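Local coordinates for protein peroxisomal catalase A (Saccharomyces cerevisiae, PDB 1A4E) that breaks down hydrogen peroxide to water and oxygen in the peroxisome, working as a heme-containing homotetramer, and probably protects the cell from peroxide damage, at residues 259-264 with 293-298. Residues are numbered along the deposited sequence; the frame is centred on the assembly and turned at random.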
loop_
_atom_site.group_PDB
_atom_site.type_symbol
_atom_site.label_atom_id
_atom_site.label_comp_id
_atom_site.label_asym_id
_atom_site.label_seq_id
_atom_site.Cartn_x
_atom_site.Cartn_y
_atom_site.Cartn_z
ATOM N N SER B 259 24.232 22.710 -21.084
ATOM C CA SER B 259 24.191 23.700 -20.028
ATOM C C SER B 259 23.121 24.747 -20.286
ATOM O O SER B 259 22.621 24.935 -21.393
ATOM C CB SER B 259 25.562 24.363 -19.880
ATOM O OG SER B 259 26.016 24.908 -21.106
ATOM N N TRP B 260 22.719 25.377 -19.193
ATOM C CA TRP B 260 21.696 26.399 -19.194
ATOM C C TRP B 260 22.217 27.549 -18.347
ATOM O O TRP B 260 22.962 27.335 -17.389
ATOM C CB TRP B 260 20.404 25.868 -18.569
ATOM C CG TRP B 260 19.621 24.836 -19.380
ATOM C CD1 TRP B 260 18.529 25.222 -20.113
ATOM C CD2 TRP B 260 19.881 23.488 -19.499
ATOM N NE1 TRP B 260 18.098 24.141 -20.713
ATOM C CE2 TRP B 260 18.862 23.092 -20.380
ATOM C CE3 TRP B 260 20.797 22.547 -19.021
ATOM C CZ2 TRP B 260 18.741 21.770 -20.800
ATOM C CZ3 TRP B 260 20.674 21.221 -19.437
ATOM C CH2 TRP B 260 19.660 20.838 -20.319
ATOM N N THR B 261 21.895 28.795 -18.706
ATOM C CA THR B 261 22.254 29.944 -17.890
ATOM C C THR B 261 20.992 30.350 -17.136
ATOM O O THR B 261 19.913 30.456 -17.711
ATOM C CB THR B 261 22.743 31.094 -18.782
ATOM O OG1 THR B 261 23.853 30.603 -19.512
ATOM C CG2 THR B 261 23.199 32.299 -17.996
ATOM N N VAL B 262 21.120 30.547 -15.824
ATOM C CA VAL B 262 20.017 30.924 -14.961
ATOM C C VAL B 262 19.983 32.436 -14.763
ATOM O O VAL B 262 20.982 33.068 -14.429
ATOM C CB VAL B 262 20.179 30.193 -13.602
ATOM C CG1 VAL B 262 19.003 30.502 -12.690
ATOM C CG2 VAL B 262 20.246 28.696 -13.827
ATOM N N TYR B 263 18.809 33.030 -14.960
ATOM C CA TYR B 263 18.579 34.458 -14.790
ATOM C C TYR B 263 17.348 34.652 -13.928
ATOM O O TYR B 263 16.550 33.730 -13.775
ATOM C CB TYR B 263 18.265 35.195 -16.088
ATOM C CG TYR B 263 19.309 35.119 -17.182
ATOM C CD1 TYR B 263 19.259 34.082 -18.122
ATOM C CD2 TYR B 263 20.306 36.093 -17.256
ATOM C CE1 TYR B 263 20.216 34.016 -19.134
ATOM C CE2 TYR B 263 21.267 36.030 -18.266
ATOM C CZ TYR B 263 21.216 34.987 -19.193
ATOM O OH TYR B 263 22.178 34.912 -20.173
ATOM N N ILE B 264 17.185 35.845 -13.345
ATOM C CA ILE B 264 15.975 36.183 -12.618
ATOM C C ILE B 264 15.492 37.581 -13.001
ATOM O O ILE B 264 16.247 38.422 -13.489
ATOM C CB ILE B 264 16.164 36.163 -11.067
ATOM C CG1 ILE B 264 17.275 37.112 -10.626
ATOM C CG2 ILE B 264 16.424 34.722 -10.629
ATOM C CD1 ILE B 264 17.359 37.281 -9.099
ATOM N N LEU B 293 16.564 40.631 -17.434
ATOM C CA LEU B 293 17.099 39.396 -16.888
ATOM C C LEU B 293 18.447 39.664 -16.242
ATOM O O LEU B 293 19.359 40.178 -16.874
ATOM C CB LEU B 293 17.257 38.345 -17.987
ATOM C CG LEU B 293 16.015 37.891 -18.748
ATOM C CD1 LEU B 293 16.363 36.693 -19.611
ATOM C CD2 LEU B 293 14.921 37.503 -17.782
ATOM N N ARG B 294 18.522 39.394 -14.942
ATOM C CA ARG B 294 19.752 39.540 -14.185
ATOM C C ARG B 294 20.385 38.159 -14.079
ATOM O O ARG B 294 19.682 37.197 -13.759
ATOM C CB ARG B 294 19.397 40.103 -12.825
ATOM C CG ARG B 294 20.598 40.238 -11.918
ATOM C CD ARG B 294 20.235 40.914 -10.619
ATOM N NE ARG B 294 21.397 40.862 -9.756
ATOM C CZ ARG B 294 21.414 41.468 -8.580
ATOM N NH1 ARG B 294 20.378 42.162 -8.128
ATOM N NH2 ARG B 294 22.500 41.375 -7.824
ATOM N N ARG B 295 21.688 37.998 -14.335
ATOM C CA ARG B 295 22.299 36.675 -14.328
ATOM C C ARG B 295 22.697 36.154 -12.951
ATOM O O ARG B 295 23.165 36.887 -12.086
ATOM C CB ARG B 295 23.506 36.700 -15.269
ATOM C CG ARG B 295 24.117 35.328 -15.568
ATOM C CD ARG B 295 25.016 35.311 -16.795
ATOM N NE ARG B 295 25.826 36.514 -16.882
ATOM C CZ ARG B 295 27.101 36.558 -16.521
ATOM N NH1 ARG B 295 27.747 35.494 -16.056
ATOM N NH2 ARG B 295 27.728 37.721 -16.580
ATOM N N VAL B 296 22.473 34.848 -12.743
ATOM C CA VAL B 296 22.753 34.185 -11.482
ATOM C C VAL B 296 23.858 33.145 -11.617
ATOM O O VAL B 296 24.859 33.223 -10.903
ATOM C CB VAL B 296 21.483 33.501 -10.942
ATOM C CG1 VAL B 296 21.773 32.920 -9.558
ATOM C CG2 VAL B 296 20.343 34.498 -10.844
ATOM N N GLY B 297 23.695 32.155 -12.503
ATOM C CA GLY B 297 24.688 31.102 -12.628
ATOM C C GLY B 297 24.413 30.103 -13.731
ATOM O O GLY B 297 23.739 30.427 -14.699
ATOM N N LYS B 298 24.924 28.872 -13.600
ATOM C CA LYS B 298 24.802 27.847 -14.638
ATOM C C LYS B 298 24.327 26.506 -14.112
ATOM O O LYS B 298 24.639 26.139 -12.981
ATOM C CB LYS B 298 26.122 27.506 -15.322
ATOM C CG LYS B 298 27.033 28.635 -15.730
ATOM C CD LYS B 298 27.526 28.461 -17.165
ATOM C CE LYS B 298 26.378 28.612 -18.166
ATOM N NZ LYS B 298 26.876 29.053 -19.454
#
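V262 faces both V296 and G297, a classic beta bulge between two antiparallel neighbours in the beta-barrel of the catalase fold. Its carbonyl O accepts V296 N at 2.9 Å and, weakly, G297 N, while its own N donates to G297 O, nearly straight at 173°. Beyond the bulge, I264 and R294 exchange two backbone hydrogen bonds. V296 takes the helix-like turn of the bulge (psi -57°); next to it G297, with no side chain, readily adopts phi -176°.

Apolar packing divides between the two sides. On that of V262 and I264, I264 CG2 meets V296 CG2 at 3.9 Å; F66 of strand 59-68 packs on V262 and V296. On that of T261 and Y263, the flat Y263 ring takes L293 CD1 over one face and has R294 O at its edge; R295 CB lies 3.8 Å from Y263 CE2. An alanine in place of Y263 would probably open a gap beside L293 CD1 and R295 CB and leave the leucine less firmly held.

Polar ends suit this partly exposed face. The R295 aliphatic chain runs past T261 CG2 before its guanidinium forms a salt bridge with D70. D222 forms a salt bridge with K298 NZ and a hydrogen bond with T261 OG1; the lysine chain, kinked midway, also brings NZ to a weak 3.4 Å bond with T261 OG1.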